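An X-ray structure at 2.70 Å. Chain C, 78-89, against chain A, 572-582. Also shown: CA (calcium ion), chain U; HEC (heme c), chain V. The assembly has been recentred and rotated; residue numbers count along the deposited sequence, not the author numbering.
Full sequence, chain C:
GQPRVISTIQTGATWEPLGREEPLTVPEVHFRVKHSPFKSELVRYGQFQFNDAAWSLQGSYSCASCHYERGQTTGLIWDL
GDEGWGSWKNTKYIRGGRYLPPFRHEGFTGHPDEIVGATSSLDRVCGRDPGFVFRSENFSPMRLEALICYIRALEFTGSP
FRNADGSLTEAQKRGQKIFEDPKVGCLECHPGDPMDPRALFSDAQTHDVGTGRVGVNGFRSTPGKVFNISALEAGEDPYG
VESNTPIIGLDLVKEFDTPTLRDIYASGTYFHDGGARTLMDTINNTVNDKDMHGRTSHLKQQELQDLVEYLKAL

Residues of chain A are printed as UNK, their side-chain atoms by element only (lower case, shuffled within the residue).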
ATOM      1  N   TRP C  78      16.082  26.265  34.022  1.00 36.98           N
ATOM      2  CA  TRP C  78      14.830  25.783  33.449  1.00 33.29           C
ATOM      3  C   TRP C  78      13.840  26.902  33.160  1.00 47.07           C
ATOM      4  O   TRP C  78      13.929  27.986  33.739  1.00 49.79           O
ATOM      5  CB  TRP C  78      14.180  24.772  34.391  1.00 27.44           C
ATOM      6  CG  TRP C  78      15.046  23.601  34.692  1.00 40.25           C
ATOM      7  CD1 TRP C  78      15.827  23.419  35.795  1.00 54.53           C
ATOM      8  CD2 TRP C  78      15.227  22.441  33.875  1.00 59.40           C
ATOM      9  NE1 TRP C  78      16.482  22.215  35.716  1.00 45.33           N
ATOM     10  CE2 TRP C  78      16.131  21.595  34.546  1.00 57.92           C
ATOM     11  CE3 TRP C  78      14.711  22.035  32.640  1.00 43.54           C
ATOM     12  CZ2 TRP C  78      16.532  20.369  34.024  1.00 44.88           C
ATOM     13  CZ3 TRP C  78      15.109  20.817  32.125  1.00 43.00           C
ATOM     14  CH2 TRP C  78      16.010  19.999  32.816  1.00 48.93           C
ATOM     15  N   ASP C  79      12.889  26.633  32.271  1.00 30.41           N
ATOM     16  CA  ASP C  79      11.788  27.562  32.072  1.00 31.89           C
ATOM     17  C   ASP C  79      10.493  26.945  32.606  1.00 33.99           C
ATOM     18  O   ASP C  79       9.883  26.091  31.965  1.00 50.87           O
ATOM     19  CB  ASP C  79      11.659  27.921  30.589  1.00 31.73           C
ATOM     20  CG  ASP C  79      10.591  28.960  30.330  1.00 40.16           C
ATOM     21  OD1 ASP C  79      10.105  29.560  31.305  1.00 63.45           O
ATOM     22  OD2 ASP C  79      10.249  29.187  29.150  1.00 49.58           O
ATOM     23  N   LEU C  80      10.081  27.410  33.784  1.00 45.00           N
ATOM     24  CA  LEU C  80       8.847  26.982  34.441  1.00 37.80           C
ATOM     25  C   LEU C  80       7.637  27.776  33.955  1.00 34.14           C
ATOM     26  O   LEU C  80       7.771  28.922  33.530  1.00 48.24           O
ATOM     27  CB  LEU C  80       8.989  27.095  35.960  1.00 51.65           C
ATOM     28  CG  LEU C  80      10.163  26.310  36.553  1.00 42.08           C
ATOM     29  CD1 LEU C  80      10.185  26.413  38.071  1.00 46.49           C
ATOM     30  CD2 LEU C  80      10.123  24.852  36.110  1.00 32.86           C
ATOM     31  N   GLY C  81       6.455  27.175  34.050  1.00 30.71           N
ATOM     32  CA  GLY C  81       5.262  27.752  33.455  1.00 44.81           C
ATOM     33  C   GLY C  81       4.353  28.620  34.305  1.00 49.77           C
ATOM     34  O   GLY C  81       3.334  29.100  33.807  1.00 64.55           O
ATOM     35  N   ASP C  82       4.674  28.808  35.579  1.00 46.61           N
ATOM     36  CA  ASP C  82       3.872  29.703  36.409  1.00 55.66           C
ATOM     37  C   ASP C  82       4.387  31.147  36.430  1.00 43.69           C
ATOM     38  O   ASP C  82       3.671  32.064  36.838  1.00 57.64           O
ATOM     39  CB  ASP C  82       3.791  29.169  37.843  1.00 36.89           C
ATOM     40  CG  ASP C  82       5.133  28.678  38.361  1.00 55.52           C
ATOM     41  OD1 ASP C  82       6.176  29.140  37.856  1.00 49.78           O
ATOM     42  OD2 ASP C  82       5.138  27.830  39.279  1.00 55.61           O
ATOM     43  N   GLU C  83       5.625  31.351  35.990  1.00 53.01           N
ATOM     44  CA  GLU C  83       6.229  32.683  35.973  1.00 47.19           C
ATOM     45  C   GLU C  83       6.240  33.349  34.600  1.00 35.90           C
ATOM     46  O   GLU C  83       6.764  34.451  34.448  1.00 57.31           O
ATOM     47  CB  GLU C  83       7.651  32.611  36.507  1.00 55.26           C
ATOM     48  CG  GLU C  83       8.506  31.608  35.781  1.00 40.79           C
ATOM     49  CD  GLU C  83       9.850  31.450  36.428  1.00 61.23           C
ATOM     50  OE1 GLU C  83      10.148  32.222  37.362  1.00 75.62           O
ATOM     51  OE2 GLU C  83      10.601  30.550  36.009  1.00 78.14           O
ATOM     52  N   GLY C  84       5.693  32.670  33.600  1.00 52.35           N
ATOM     53  CA  GLY C  84       5.740  33.167  32.238  1.00 52.03           C
ATOM     54  C   GLY C  84       6.820  32.494  31.411  1.00 53.01           C
ATOM     55  O   GLY C  84       7.877  32.117  31.929  1.00 60.34           O
ATOM     56  N   TRP C  85       6.555  32.352  30.116  1.00 39.19           N
ATOM     57  CA  TRP C  85       7.484  31.688  29.211  1.00 52.04           C
ATOM     58  C   TRP C  85       8.556  32.658  28.731  1.00 49.37           C
ATOM     59  O   TRP C  85       8.277  33.830  28.479  1.00 35.24           O
ATOM     60  CB  TRP C  85       6.739  31.091  28.017  1.00 48.63           C
ATOM     61  CG  TRP C  85       5.607  30.182  28.394  1.00 47.47           C
ATOM     62  CD1 TRP C  85       4.279  30.391  28.161  1.00 35.41           C
ATOM     63  CD2 TRP C  85       5.702  28.923  29.072  1.00 34.60           C
ATOM     64  NE1 TRP C  85       3.541  29.339  28.646  1.00 36.63           N
ATOM     65  CE2 TRP C  85       4.391  28.424  29.212  1.00 34.61           C
ATOM     66  CE3 TRP C  85       6.767  28.167  29.574  1.00 37.33           C
ATOM     67  CZ2 TRP C  85       4.116  27.208  29.832  1.00 35.09           C
ATOM     68  CZ3 TRP C  85       6.491  26.960  30.192  1.00 37.01           C
ATOM     69  CH2 TRP C  85       5.176  26.490  30.309  1.00 33.75           C
ATOM     70  N   GLY C  86       9.783  32.166  28.604  1.00 32.55           N
ATOM     71  CA  GLY C  86      10.900  33.010  28.227  1.00 36.94           C
ATOM     72  C   GLY C  86      11.548  33.626  29.451  1.00 48.89           C
ATOM     73  O   GLY C  86      12.539  34.349  29.349  1.00 43.21           O
ATOM     74  N   SER C  87      10.975  33.337  30.614  1.00 54.50           N
ATOM     75  CA  SER C  87      11.527  33.778  31.889  1.00 45.47           C
ATOM     76  C   SER C  87      12.255  32.624  32.555  1.00 55.59           C
ATOM     77  O   SER C  87      11.617  31.690  33.028  1.00 38.05           O
ATOM     78  CB  SER C  87      10.425  34.296  32.812  1.00 42.06           C
ATOM     79  OG  SER C  87       9.495  33.273  33.119  1.00 42.33           O
ATOM     80  N   TRP C  88      13.580  32.711  32.619  1.00 34.40           N
ATOM     81  CA  TRP C  88      14.414  31.592  33.049  1.00 38.69           C
ATOM     82  C   TRP C  88      14.726  31.602  34.542  1.00 45.74           C
ATOM     83  O   TRP C  88      14.916  32.662  35.138  1.00 54.70           O
ATOM     84  CB  TRP C  88      15.724  31.588  32.259  1.00 39.34           C
ATOM     85  CG  TRP C  88      15.520  31.528  30.782  1.00 48.00           C
ATOM     86  CD1 TRP C  88      15.493  32.579  29.911  1.00 44.14           C
ATOM     87  CD2 TRP C  88      15.302  30.351  29.998  1.00 32.16           C
ATOM     88  NE1 TRP C  88      15.276  32.127  28.632  1.00 50.36           N
ATOM     89  CE2 TRP C  88      15.156  30.763  28.658  1.00 44.67           C
ATOM     90  CE3 TRP C  88      15.219  28.989  30.298  1.00 40.60           C
ATOM     91  CZ2 TRP C  88      14.932  29.860  27.622  1.00 37.34           C
ATOM     92  CZ3 TRP C  88      14.996  28.095  29.269  1.00 55.93           C
ATOM     93  CH2 TRP C  88      14.855  28.534  27.946  1.00 39.55           C
ATOM     94  N   LYS C  89      14.779  30.414  35.142  1.00 46.05           N
ATOM     95  CA  LYS C  89      15.160  30.292  36.546  1.00 34.44           C
ATOM     96  C   LYS C  89      16.232  29.237  36.814  1.00 40.23           C
ATOM     97  O   LYS C  89      16.048  28.047  36.557  1.00 48.82           O
ATOM     98  CB  LYS C  89      13.938  29.994  37.412  1.00 45.15           C
ATOM     99  CG  LYS C  89      13.051  31.196  37.642  1.00 51.87           C
ATOM    100  CD  LYS C  89      13.757  32.291  38.420  1.00 58.35           C
ATOM    101  CE  LYS C  89      12.770  33.353  38.876  1.00 53.55           C
ATOM    102  NZ  LYS C  89      11.957  33.876  37.743  1.00 43.29           N
TER
ATOM    103  N   UNK A 572      15.603  22.611  21.631  1.00 53.81           N
ATOM    104  CA  UNK A 572      15.539  23.704  20.674  1.00 34.63           C
ATOM    105  C   UNK A 572      15.305  25.013  21.405  1.00 38.96           C
ATOM    106  O   UNK A 572      14.416  25.115  22.250  1.00 46.35           O
ATOM    107  c   UNK A 572      14.409  23.504  19.632  1.00 37.48           C
ATOM    108  c   UNK A 572      14.563  22.170  18.895  1.00 46.51           C
ATOM    109  c   UNK A 572      14.383  24.654  18.635  1.00 21.57           C
ATOM    110  c   UNK A 572      13.510  21.935  17.833  1.00 41.87           C
ATOM    111  N   UNK A 573      16.104  26.017  21.074  1.00 48.62           N
ATOM    112  CA  UNK A 573      15.911  27.341  21.631  1.00 33.90           C
ATOM    113  C   UNK A 573      15.208  28.174  20.570  1.00 39.57           C
ATOM    114  O   UNK A 573      15.812  28.566  19.571  1.00 39.59           O
ATOM    115  c   UNK A 573      17.254  27.950  22.034  1.00 44.56           C
ATOM    116  c   UNK A 573      17.142  29.148  22.922  1.00 61.32           C
ATOM    117  c   UNK A 573      16.063  29.781  23.440  1.00 48.47           C
ATOM    118  c   UNK A 573      17.850  30.837  24.145  1.00 50.77           C
ATOM    119  n   UNK A 573      18.245  29.832  23.385  1.00 43.37           N
ATOM    120  n   UNK A 573      16.531  30.828  24.195  1.00 52.83           N
ATOM    121  N   UNK A 574      13.928  28.449  20.795  1.00 37.83           N
ATOM    122  CA  UNK A 574      13.077  28.995  19.745  1.00 39.16           C
ATOM    123  C   UNK A 574      12.625  30.417  20.042  1.00 43.96           C
ATOM    124  O   UNK A 574      12.388  30.778  21.194  1.00 48.77           O
ATOM    125  c   UNK A 574      11.868  28.095  19.535  1.00 32.26           C
ATOM    126  N   UNK A 575      12.507  31.219  18.990  1.00 30.39           N
ATOM    127  CA  UNK A 575      12.071  32.602  19.121  1.00 31.10           C
ATOM    128  C   UNK A 575      10.624  32.686  19.594  1.00 44.53           C
ATOM    129  O   UNK A 575      10.256  33.600  20.330  1.00 50.70           O
ATOM    130  c   UNK A 575      13.724  34.389  16.088  1.00 37.04           C
ATOM    131  n   UNK A 575      15.220  35.530  14.463  1.00 39.38           N
ATOM    132  c   UNK A 575      13.658  33.492  17.314  1.00 41.01           C
ATOM    133  c   UNK A 575      12.225  33.342  17.792  1.00 32.35           C
ATOM    134  c   UNK A 575      15.154  34.596  15.622  1.00 43.34           C
ATOM    135  N   UNK A 576       9.813  31.723  19.167  1.00 43.29           N
ATOM    136  CA  UNK A 576       8.390  31.709  19.487  1.00 47.98           C
ATOM    137  C   UNK A 576       8.144  31.594  20.989  1.00 52.14           C
ATOM    138  O   UNK A 576       7.124  32.064  21.494  1.00 45.29           O
ATOM    139  c   UNK A 576       7.700  30.572  18.753  1.00 39.06           C
ATOM    140  N   UNK A 577       9.084  30.968  21.692  1.00 40.25           N
ATOM    141  CA  UNK A 577       8.994  30.795  23.139  1.00 44.29           C
ATOM    142  C   UNK A 577       8.822  32.129  23.860  1.00 44.30           C
ATOM    143  O   UNK A 577       8.114  32.219  24.864  1.00 40.93           O
ATOM    144  c   UNK A 577       9.187  29.199  25.764  1.00 31.55           C
ATOM    145  c   UNK A 577      10.361  29.970  25.187  1.00 39.90           C
ATOM    146  c   UNK A 577      11.681  29.328  25.587  1.00 31.53           C
ATOM    147  c   UNK A 577      10.237  30.075  23.666  1.00 30.42           C
ATOM    148  N   UNK A 578       9.467  33.164  23.336  1.00 40.18           N
ATOM    149  CA  UNK A 578       9.429  34.482  23.954  1.00 46.03           C
ATOM    150  C   UNK A 578       8.218  35.286  23.488  1.00 50.70           C
ATOM    151  O   UNK A 578       7.928  36.353  24.027  1.00 54.31           O
ATOM    152  c   UNK A 578      12.678  33.649  23.477  1.00 46.99           C
ATOM    153  c   UNK A 578      12.378  34.837  25.520  1.00 48.35           C
ATOM    154  c   UNK A 578      10.723  35.240  23.656  1.00 43.36           C
ATOM    155  c   UNK A 578      13.496  34.220  26.050  1.00 49.66           C
ATOM    156  c   UNK A 578      14.203  33.316  25.284  1.00 57.55           C
ATOM    157  c   UNK A 578      11.952  34.565  24.227  1.00 42.35           C
ATOM    158  o   UNK A 578      15.316  32.700  25.808  1.00 53.27           O
ATOM    159  c   UNK A 578      13.799  33.027  23.997  1.00 48.18           C
ATOM    160  N   UNK A 579       7.513  34.770  22.487  1.00 44.29           N
ATOM    161  CA  UNK A 579       6.297  35.412  22.001  1.00 29.65           C
ATOM    162  C   UNK A 579       5.048  34.817  22.647  1.00 39.23           C
ATOM    163  O   UNK A 579       3.925  35.161  22.274  1.00 38.33           O
ATOM    164  c   UNK A 579       6.202  35.305  20.478  1.00 44.00           C
ATOM    165  c   UNK A 579       5.361  36.412  19.865  1.00 57.42           C
ATOM    166  n   UNK A 579       4.836  36.168  18.668  1.00 46.04           N
ATOM    167  o   UNK A 579       5.191  37.476  20.460  1.00 40.25           O
ATOM    168  N   UNK A 580       5.242  33.922  23.613  1.00 42.43           N
ATOM    169  CA  UNK A 580       4.128  33.166  24.177  1.00 48.04           C
ATOM    170  C   UNK A 580       3.443  33.880  25.350  1.00 45.45           C
ATOM    171  O   UNK A 580       2.351  34.424  25.188  1.00 50.53           O
ATOM    172  c   UNK A 580       2.237  30.889  24.390  1.00 41.13           C
ATOM    173  c   UNK A 580       2.481  28.742  24.954  1.00 34.90           C
ATOM    174  c   UNK A 580       4.845  28.601  25.432  1.00 32.65           C
ATOM    175  c   UNK A 580       3.394  26.672  25.624  1.00 30.16           C
ATOM    176  c   UNK A 580       2.295  27.392  25.243  1.00 26.48           C
ATOM    177  c   UNK A 580       4.623  31.790  24.623  1.00 45.11           C
ATOM    178  n   UNK A 580       1.579  29.693  24.555  1.00 33.83           N
ATOM    179  c   UNK A 580       3.561  30.740  24.683  1.00 41.55           C
ATOM    180  c   UNK A 580       3.742  29.364  25.041  1.00 31.01           C
ATOM    181  c   UNK A 580       4.658  27.264  25.721  1.00 38.14           C
ATOM    182  N   UNK A 581       4.066  33.874  26.528  1.00 53.63           N
ATOM    183  CA  UNK A 581       3.538  34.641  27.654  1.00 50.35           C
ATOM    184  C   UNK A 581       4.641  35.460  28.334  1.00 45.63           C
ATOM    185  O   UNK A 581       5.425  34.921  29.114  1.00 44.28           O
ATOM    186  c   UNK A 581       1.551  34.034  33.466  1.00 44.65           C
ATOM    187  c   UNK A 581       1.783  34.405  32.143  1.00 44.69           C
ATOM    188  n   UNK A 581       1.603  35.612  31.517  1.00 56.79           N
ATOM    189  c   UNK A 581       1.825  32.741  33.816  1.00 55.31           C
ATOM    190  c   UNK A 581       1.975  35.491  30.197  1.00 52.58           C
ATOM    191  c   UNK A 581       2.322  31.822  32.885  1.00 44.84           C
ATOM    192  c   UNK A 581       2.886  33.662  28.641  1.00 44.21           C
ATOM    193  c   UNK A 581       2.552  32.187  31.571  1.00 54.66           C
ATOM    194  c   UNK A 581       2.401  34.220  29.946  1.00 46.66           C
ATOM    195  c   UNK A 581       2.283  33.504  31.183  1.00 54.78           C
ATOM    196  N   UNK A 582       4.694  36.762  28.047  1.00 52.48           N
ATOM    197  CA  UNK A 582       5.637  37.658  28.722  1.00 55.17           C
ATOM    198  C   UNK A 582       5.051  38.662  29.727  1.00 56.62           C
ATOM    199  O   UNK A 582       5.806  39.395  30.366  1.00 42.06           O
ATOM    200  c   UNK A 582       6.469  38.419  27.681  1.00 53.71           C
ATOM    201  c   UNK A 582       4.812  38.665  24.276  1.00 45.70           C
ATOM    202  c   UNK A 582       4.283  39.938  24.319  1.00 57.65           C
ATOM    203  c   UNK A 582       5.157  40.234  26.520  1.00 57.46           C
ATOM    204  c   UNK A 582       4.454  40.727  25.438  1.00 58.16           C
ATOM    205  c   UNK A 582       5.513  38.183  25.360  1.00 51.46           C
ATOM    206  c   UNK A 582       5.692  38.953  26.502  1.00 48.22           C
ATOM    207  o   UNK A 582       3.584  40.422  23.239  1.00 48.15           O
TER
HETATM  208 CA    CA U 403       9.622  30.469  33.327  1.00 48.43          CA
HETATM  209 FE   HEC V 404      12.862  22.564  42.874  1.00 42.81          FE
HETATM  210  CHA HEC V 404      13.220  25.895  43.639  1.00 53.24           C
HETATM  211  CHB HEC V 404      12.491  21.852  46.188  1.00 64.68           C
HETATM  212  CHC HEC V 404      12.252  19.258  42.097  1.00 42.51           C
HETATM  213  CHD HEC V 404      13.976  23.086  39.677  1.00 51.73           C
HETATM  214  NA  HEC V 404      12.821  23.686  44.601  1.00 52.30           N
HETATM  215  C1A HEC V 404      13.066  25.039  44.708  1.00 42.87           C
HETATM  216  C2A HEC V 404      13.139  25.377  46.121  1.00 60.25           C
HETATM  217  C3A HEC V 404      12.932  24.250  46.820  1.00 61.53           C
HETATM  218  C4A HEC V 404      12.731  23.170  45.876  1.00 49.49           C
HETATM  219  CMA HEC V 404      12.903  24.080  48.356  1.00 40.06           C
HETATM  220  CAA HEC V 404      13.391  26.797  46.689  1.00 48.03           C
HETATM  221  CBA HEC V 404      14.687  26.862  47.497  1.00 55.47           C
HETATM  222  CGA HEC V 404      14.875  28.244  48.067  1.00 66.94           C
HETATM  223  O1A HEC V 404      14.065  29.149  47.739  1.00 61.61           O
HETATM  224  O2A HEC V 404      15.840  28.441  48.852  1.00 61.50           O
HETATM  225  NB  HEC V 404      12.566  20.827  43.957  1.00 36.01           N
HETATM  226  C1B HEC V 404      12.201  20.847  45.289  1.00 42.37           C
HETATM  227  C2B HEC V 404      11.457  19.636  45.571  1.00 43.32           C
HETATM  228  C3B HEC V 404      11.397  18.915  44.444  1.00 51.96           C
HETATM  229  C4B HEC V 404      12.090  19.652  43.406  1.00 54.55           C
HETATM  230  CMB HEC V 404      10.871  19.261  46.949  1.00 39.50           C
HETATM  231  CAB HEC V 404      10.708  17.544  44.246  1.00 28.74           C
HETATM  232  CBB HEC V 404       9.172  17.684  44.313  1.00 51.61           C
HETATM  233  NC  HEC V 404      13.093  21.380  41.200  1.00 53.14           N
HETATM  234  C1C HEC V 404      12.745  20.050  41.081  1.00 39.04           C
HETATM  235  C2C HEC V 404      12.855  19.677  39.686  1.00 41.89           C
HETATM  236  C3C HEC V 404      13.460  20.688  39.048  1.00 41.76           C
HETATM  237  C4C HEC V 404      13.538  21.812  39.966  1.00 41.12           C
HETATM  238  CMC HEC V 404      12.727  18.226  39.168  1.00 42.42           C
HETATM  239  CAC HEC V 404      13.863  20.724  37.555  1.00 43.48           C
HETATM  240  CBC HEC V 404      12.604  20.715  36.660  1.00 30.91           C
HETATM  241  ND  HEC V 404      13.567  24.227  41.839  1.00 26.76           N
HETATM  242  C1D HEC V 404      13.814  24.209  40.466  1.00 45.14           C
HETATM  243  C2D HEC V 404      13.871  25.573  39.990  1.00 43.45           C
HETATM  244  C3D HEC V 404      13.637  26.450  41.227  1.00 34.66           C
HETATM  245  C4D HEC V 404      13.457  25.529  42.328  1.00 50.09           C
HETATM  246  CMD HEC V 404      14.118  26.046  38.541  1.00 44.54           C
HETATM  247  CAD HEC V 404      13.590  27.990  41.284  1.00 44.86           C
HETATM  248  CBD HEC V 404      12.197  28.448  40.864  1.00 50.34           C
HETATM  249  CGD HEC V 404      12.116  29.949  40.929  1.00 61.98           C
HETATM  250  O1D HEC V 404      11.031  30.509  40.621  1.00 55.51           O
HETATM  251  O2D HEC V 404      13.137  30.584  41.291  1.00 52.96           O
HETATM  252  O   HOH W   1       6.582  33.967  26.471  1.00 51.44           O
HETATM  253  O   HOH W   2      11.139  29.124  34.629  1.00 55.33           O
HETATM  254  O   HOH W   3      10.926  23.233  42.424  1.00 37.07           O

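Position 572 carries four carbons, forked at the first, with one arm two carbons long. A fork at CB with unequal arms is isoleucine, and Ile572(A) touches nothing on chain C.

At 573 one carbon leads to a five-membered ring of three carbons and two nitrogens, the imidazole of histidine. The edge of Trp88(C) points toward the face of His573(A), with the planes at 89° and Trp88(C) CZ2 3.9 Å from His573(A) NE2.

Position 574 has a single carbon, so it is Ala574(A), out of reach of chain C. At 575 four carbons in a row end in nitrogen: Lys575(A), extended and also out of reach. One carbon again at 576 gives Ala576(A).

Position 577 has four carbons forked at the second and no heteroatom, which is leucine. Leu577(A) CD1 lies 3.8 Å from Trp85(C) CB, and its CD2 lies 3.9 Å from Trp88(C) CZ2, so the two methyls fill the space between two tryptophans.

At 578 one carbon precedes a six-carbon ring bearing an oxygen, which is tyrosine. Trp88(C) NE1 donates a hydrogen bond to Tyr578(A) OH at 2.9 Å. That hydroxyl is also hydrogen-bonded to His573(A) NE2 at 2.8 Å, so the hydroxyl is held from its own chain as well as from chain C. The ring passes close to Gly86(C), where an ideal CB would stand 2.7 Å from Tyr578(A) CD1, a clash; the backbone angles there call for glycine as well.

Position 579 has two carbons. The second carbon carries one oxygen and one nitrogen, an amide, so this is asparagine; Asn579(A) points away from chain C.

At 580 one carbon leads to fused five- and six-membered rings of eight carbons and one nitrogen: tryptophan. Its six-membered ring forms an offset stack with the five-membered ring of Trp85(C), centroids 3.8 Å apart and planes at 15°.

Position 581 repeats that fused ring and is also tryptophan, used differently. Gly84(C) CA sits over its face, 3.7 Å from the centroid of the six-membered ring of Trp581(A), while the edge of that indole points toward the face of Trp85(C).

Position 582 has one carbon, then a six-carbon ring bearing an oxygen. Tyr582(A) points away and makes no close contact.

The contact works by enclosing Trp85(C) between aromatic and aliphatic surfaces while polar atoms fix its backbone. Trp85(C) N gives a weak hydrogen bond to Trp581(A) O at 3.0 Å, and water 1 donates to both Trp85(C) O, at 2.6 Å, and Leu577(A) O, at 2.8 Å. The presenting loop is shaped by its own chain: calcium binds Asp79(C) OD1 and Gly84(C) O, among others, and Gly86(C) N donates to Asp79(C) OD2 at 3.1 Å. The rule is a braced turn whose glycines admit bulky rings close to the backbone.

Chain A (572-582) IHAKALYNWWY
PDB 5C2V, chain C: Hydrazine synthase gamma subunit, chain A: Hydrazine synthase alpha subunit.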